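Local coordinates for protein alpha-14 giardin (PDB 3CHJ) that binds calcium ions and, in a calcium-dependent way, phospholipids, and may act as a regulated structural element linking the membrane bilayer to the underlying axoneme, at residues A[108-120]-A[147-159]. Residues are numbered along the deposited sequence; the frame is centred on the assembly and turned at random.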
loop_
_atom_site.group_PDB
_atom_site.type_symbol
_atom_site.label_atom_id
_atom_site.label_comp_id
_atom_site.label_asym_id
_atom_site.label_seq_id
_atom_site.Cartn_x
_atom_site.Cartn_y
_atom_site.Cartn_z
ATOM N N LEU A 108 -0.186 0.460 6.854
ATOM C CA LEU A 108 0.753 0.000 7.874
ATOM C C LEU A 108 1.375 -1.342 7.547
ATOM O O LEU A 108 2.511 -1.605 7.969
ATOM C CB LEU A 108 0.090 -0.009 9.243
ATOM C CG LEU A 108 -0.113 1.407 9.776
ATOM C CD1 LEU A 108 -1.071 1.414 10.964
ATOM C CD2 LEU A 108 1.264 2.015 10.179
ATOM N N LEU A 109 0.656 -2.180 6.795
ATOM C CA LEU A 109 1.116 -3.558 6.558
ATOM C C LEU A 109 1.947 -3.708 5.290
ATOM O O LEU A 109 2.388 -4.814 4.974
ATOM C CB LEU A 109 -0.031 -4.561 6.569
ATOM C CG LEU A 109 -0.813 -4.605 7.882
ATOM C CD1 LEU A 109 -1.890 -5.691 7.784
ATOM C CD2 LEU A 109 0.146 -4.856 9.046
ATOM N N THR A 110 2.159 -2.609 4.574
ATOM C CA THR A 110 2.865 -2.722 3.279
ATOM C C THR A 110 4.042 -1.771 3.174
ATOM O O THR A 110 4.490 -1.442 2.066
ATOM C CB THR A 110 1.952 -2.517 2.077
ATOM O OG1 THR A 110 1.501 -1.153 2.062
ATOM C CG2 THR A 110 0.770 -3.484 2.088
ATOM N N ILE A 111 4.541 -1.340 4.320
ATOM C CA ILE A 111 5.757 -0.533 4.377
ATOM C C ILE A 111 6.846 -1.173 5.237
ATOM O O ILE A 111 6.577 -1.915 6.190
ATOM C CB ILE A 111 5.467 0.910 4.821
ATOM C CG1 ILE A 111 4.824 0.932 6.223
ATOM C CG2 ILE A 111 4.602 1.570 3.760
ATOM C CD1 ILE A 111 4.494 2.310 6.756
ATOM N N GLU A 112 8.091 -0.872 4.891
ATOM C CA GLU A 112 9.222 -1.477 5.588
ATOM C C GLU A 112 9.338 -0.964 7.029
ATOM O O GLU A 112 8.833 0.123 7.352
ATOM C CB GLU A 112 10.517 -1.203 4.807
ATOM C CG GLU A 112 10.473 -1.626 3.325
ATOM C CD GLU A 112 10.357 -3.133 3.125
ATOM O OE1 GLU A 112 10.761 -3.897 4.020
ATOM O OE2 GLU A 112 9.861 -3.554 2.059
ATOM N N THR A 113 9.991 -1.739 7.903
ATOM C CA THR A 113 10.111 -1.341 9.312
ATOM C C THR A 113 10.810 0.010 9.447
ATOM O O THR A 113 10.395 0.845 10.263
ATOM C CB THR A 113 10.860 -2.379 10.195
ATOM O OG1 THR A 113 10.817 -3.674 9.587
ATOM C CG2 THR A 113 10.222 -2.440 11.585
ATOM N N HIS A 114 11.855 0.237 8.644
ATOM C CA HIS A 114 12.541 1.540 8.648
ATOM C C HIS A 114 11.602 2.695 8.286
ATOM O O HIS A 114 11.726 3.797 8.826
ATOM C CB HIS A 114 13.823 1.533 7.781
ATOM C CG HIS A 114 13.574 1.525 6.296
ATOM N ND1 HIS A 114 13.339 2.677 5.575
ATOM C CD2 HIS A 114 13.569 0.511 5.395
ATOM C CE1 HIS A 114 13.170 2.371 4.300
ATOM N NE2 HIS A 114 13.311 1.064 4.163
ATOM N N GLU A 115 10.650 2.422 7.391
ATOM C CA GLU A 115 9.682 3.423 6.944
ATOM C C GLU A 115 8.654 3.688 8.045
ATOM O O GLU A 115 8.197 4.803 8.196
ATOM C CB GLU A 115 8.967 2.976 5.672
ATOM C CG GLU A 115 8.172 4.107 4.970
ATOM C CD GLU A 115 9.049 5.133 4.243
ATOM O OE1 GLU A 115 10.122 4.759 3.730
ATOM O OE2 GLU A 115 8.655 6.321 4.171
ATOM N N VAL A 116 8.289 2.662 8.808
ATOM C CA VAL A 116 7.392 2.889 9.956
ATOM C C VAL A 116 8.077 3.814 10.957
ATOM O O VAL A 116 7.469 4.748 11.486
ATOM C CB VAL A 116 6.980 1.573 10.672
ATOM C CG1 VAL A 116 6.051 1.879 11.834
ATOM C CG2 VAL A 116 6.280 0.640 9.689
ATOM N N ARG A 117 9.355 3.562 11.200
ATOM C CA ARG A 117 10.134 4.380 12.140
ATOM C C ARG A 117 10.138 5.845 11.685
ATOM O O ARG A 117 9.893 6.766 12.472
ATOM C CB ARG A 117 11.555 3.839 12.224
ATOM C CG ARG A 117 12.167 3.828 13.625
ATOM C CD ARG A 117 13.510 3.099 13.637
ATOM N NE ARG A 117 13.510 1.955 12.730
ATOM C CZ ARG A 117 14.594 1.364 12.236
ATOM N NH1 ARG A 117 15.811 1.802 12.550
ATOM N NH2 ARG A 117 14.459 0.334 11.411
ATOM N N GLU A 118 10.366 6.050 10.394
ATOM C CA GLU A 118 10.423 7.383 9.829
ATOM C C GLU A 118 9.073 8.085 9.969
ATOM O O GLU A 118 8.997 9.257 10.348
ATOM C CB GLU A 118 10.836 7.307 8.356
ATOM C CG GLU A 118 10.886 8.656 7.649
ATOM C CD GLU A 118 11.284 8.567 6.164
ATOM O OE1 GLU A 118 11.136 7.490 5.531
ATOM O OE2 GLU A 118 11.728 9.604 5.625
ATOM N N ILE A 119 7.990 7.374 9.676
ATOM C CA ILE A 119 6.701 8.044 9.736
ATOM C C ILE A 119 6.163 8.277 11.148
ATOM O O ILE A 119 5.368 9.168 11.332
ATOM C CB ILE A 119 5.621 7.435 8.779
ATOM C CG1 ILE A 119 5.210 6.034 9.213
ATOM C CG2 ILE A 119 6.111 7.493 7.308
ATOM C CD1 ILE A 119 3.954 5.523 8.498
ATOM N N ARG A 120 6.619 7.508 12.145
ATOM C CA ARG A 120 6.238 7.807 13.530
ATOM C C ARG A 120 6.672 9.222 13.869
ATOM O O ARG A 120 5.914 9.992 14.430
ATOM C CB ARG A 120 6.904 6.857 14.529
ATOM C CG ARG A 120 6.403 5.444 14.445
ATOM C CD ARG A 120 7.212 4.602 15.425
ATOM N NE ARG A 120 6.842 3.210 15.275
ATOM C CZ ARG A 120 7.695 2.192 15.287
ATOM N NH1 ARG A 120 9.010 2.389 15.451
ATOM N NH2 ARG A 120 7.211 0.968 15.136
ATOM N N LYS A 147 -5.036 -5.699 16.406
ATOM C CA LYS A 147 -3.854 -6.108 17.177
ATOM C C LYS A 147 -2.627 -6.099 16.253
ATOM O O LYS A 147 -1.533 -5.687 16.650
ATOM C CB LYS A 147 -4.031 -7.504 17.771
ATOM C CG LYS A 147 -5.124 -7.590 18.811
ATOM C CD LYS A 147 -5.214 -9.001 19.391
ATOM C CE LYS A 147 -6.337 -9.134 20.399
ATOM N NZ LYS A 147 -6.080 -8.343 21.633
ATOM N N LEU A 148 -2.820 -6.554 15.011
ATOM C CA LEU A 148 -1.718 -6.657 14.067
ATOM C C LEU A 148 -1.190 -5.267 13.705
ATOM O O LEU A 148 0.024 -5.030 13.798
ATOM C CB LEU A 148 -2.131 -7.449 12.815
ATOM C CG LEU A 148 -1.056 -7.556 11.738
ATOM C CD1 LEU A 148 0.176 -8.302 12.269
ATOM C CD2 LEU A 148 -1.628 -8.243 10.541
ATOM N N ILE A 149 -2.064 -4.351 13.264
ATOM C CA ILE A 149 -1.562 -3.019 12.886
ATOM C C ILE A 149 -1.031 -2.227 14.096
ATOM O O ILE A 149 -0.097 -1.455 13.936
ATOM C CB ILE A 149 -2.534 -2.181 12.037
ATOM C CG1 ILE A 149 -3.770 -1.762 12.859
ATOM C CG2 ILE A 149 -2.886 -2.939 10.762
ATOM C CD1 ILE A 149 -4.695 -0.769 12.100
ATOM N N ASN A 150 -1.614 -2.419 15.286
ATOM C CA ASN A 150 -1.061 -1.771 16.482
ATOM C C ASN A 150 0.350 -2.278 16.770
ATOM O O ASN A 150 1.254 -1.484 17.131
ATOM C CB ASN A 150 -1.945 -2.026 17.709
ATOM C CG ASN A 150 -3.241 -1.249 17.671
ATOM O OD1 ASN A 150 -3.331 -0.166 17.061
ATOM N ND2 ASN A 150 -4.252 -1.786 18.323
ATOM N N ALA A 151 0.560 -3.587 16.631
ATOM C CA ALA A 151 1.887 -4.147 16.878
ATOM C C ALA A 151 2.902 -3.600 15.872
ATOM O O ALA A 151 4.068 -3.314 16.196
ATOM C CB ALA A 151 1.842 -5.654 16.824
ATOM N N VAL A 152 2.491 -3.511 14.619
ATOM C CA VAL A 152 3.360 -2.971 13.593
ATOM C C VAL A 152 3.630 -1.476 13.816
ATOM O O VAL A 152 4.774 -1.018 13.690
ATOM C CB VAL A 152 2.756 -3.226 12.192
ATOM C CG1 VAL A 152 3.475 -2.429 11.112
ATOM C CG2 VAL A 152 2.785 -4.719 11.902
ATOM N N ALA A 153 2.582 -0.725 14.155
ATOM C CA ALA A 153 2.723 0.719 14.344
ATOM C C ALA A 153 3.728 1.086 15.429
ATOM O O ALA A 153 4.383 2.108 15.304
ATOM C CB ALA A 153 1.363 1.383 14.618
ATOM N N THR A 154 3.857 0.260 16.471
ATOM C CA THR A 154 4.716 0.591 17.620
ATOM C C THR A 154 5.945 -0.298 17.788
ATOM O O THR A 154 6.783 -0.029 18.659
ATOM C CB THR A 154 3.904 0.551 18.927
ATOM O OG1 THR A 154 3.375 -0.769 19.118
ATOM C CG2 THR A 154 2.759 1.557 18.867
ATOM N N GLY A 155 6.066 -1.349 16.983
ATOM C CA GLY A 155 7.124 -2.347 17.198
ATOM C C GLY A 155 8.266 -2.319 16.201
ATOM O O GLY A 155 8.475 -1.345 15.488
ATOM N N ASP A 156 9.011 -3.415 16.157
ATOM C CA ASP A 156 10.163 -3.550 15.291
ATOM C C ASP A 156 10.135 -4.966 14.749
ATOM O O ASP A 156 9.468 -5.835 15.309
ATOM C CB ASP A 156 11.448 -3.342 16.117
ATOM C CG ASP A 156 12.701 -3.112 15.259
ATOM O OD1 ASP A 156 12.651 -3.130 13.997
ATOM O OD2 ASP A 156 13.778 -2.910 15.883
ATOM N N ARG A 157 10.855 -5.176 13.656
ATOM C CA ARG A 157 11.041 -6.502 13.098
ATOM C C ARG A 157 12.505 -6.877 13.272
ATOM O O ARG A 157 13.390 -6.236 12.705
ATOM C CB ARG A 157 10.638 -6.514 11.628
ATOM C CG ARG A 157 9.134 -6.378 11.427
ATOM C CD ARG A 157 8.779 -6.397 9.957
ATOM N NE ARG A 157 7.349 -6.119 9.793
ATOM C CZ ARG A 157 6.377 -7.022 9.907
ATOM N NH1 ARG A 157 6.643 -8.307 10.121
ATOM N NH2 ARG A 157 5.100 -6.643 9.756
ATOM N N ILE A 158 12.749 -7.906 14.070
ATOM C CA ILE A 158 14.116 -8.265 14.454
ATOM C C ILE A 158 14.457 -9.711 14.056
ATOM O O ILE A 158 13.594 -10.586 14.145
ATOM C CB ILE A 158 14.381 -8.016 15.979
ATOM C CG1 ILE A 158 13.668 -9.041 16.892
ATOM C CG2 ILE A 158 14.083 -6.547 16.369
ATOM C CD1 ILE A 158 12.148 -9.190 16.760
ATOM N N PRO A 159 15.706 -9.951 13.596
ATOM C CA PRO A 159 16.111 -11.302 13.195
ATOM C C PRO A 159 16.019 -12.350 14.294
ATOM O O PRO A 159 16.159 -12.041 15.482
ATOM C CB PRO A 159 17.566 -11.118 12.736
ATOM C CG PRO A 159 17.662 -9.668 12.373
ATOM C CD PRO A 159 16.802 -8.985 13.395
HETATM O O HOH W 1 4.057 -5.226 7.711
HETATM O O HOH W 2 10.975 0.052 15.170
#
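Arg120 grips the carbonyls exposed at the C-terminal end of helix 147-154. Its chain, extended from CG to NE, carries the guanidinium across to the helix end, where its edge meets the carbonyls. NE donates to Ala153 O at 2.7 Å in a nearly straight bond. NH2 donates as straight a bond to Gly155 O at 2.7 Å, in the carbonyl plane and on a lone pair. Both acceptors lie within 9° of the guanidinium plane, which fixes its rotation. Water 2 closes a third link, accepting from Arg120 NH1 and donating to Gly155 O. The positive group thus sits where the helix dipole would probably favour it.

Apolar contacts fill the other end. Leu109 CD1 touches Leu148 CD2 at 3.8 Å, while Leu109 CD2 meets Val152 CG2 at 3.9 Å, the side chains of Leu109 and Val152 crossing at about a right angle. Leu108 CD1 packs on Ile149 CB (4.0 Å).

Beyond the helix, Thr113 lies against the aliphatic part of Arg157, Thr113 OG1 3.4 Å from Arg157 CD, and its CG2 faces Asp156 OD1. The Arg157 guanidinium itself is held by Tyr196 O and Phe193 O.

Helices 113-120 and 147-154 cross at -77° with axes 10.0 Å apart, a steep crossing within the all-helical annexin fold, where an arginine side chain bonds to carbonyls at the C-terminal end of a neighbouring helix as the chain leaves toward helix 162-177.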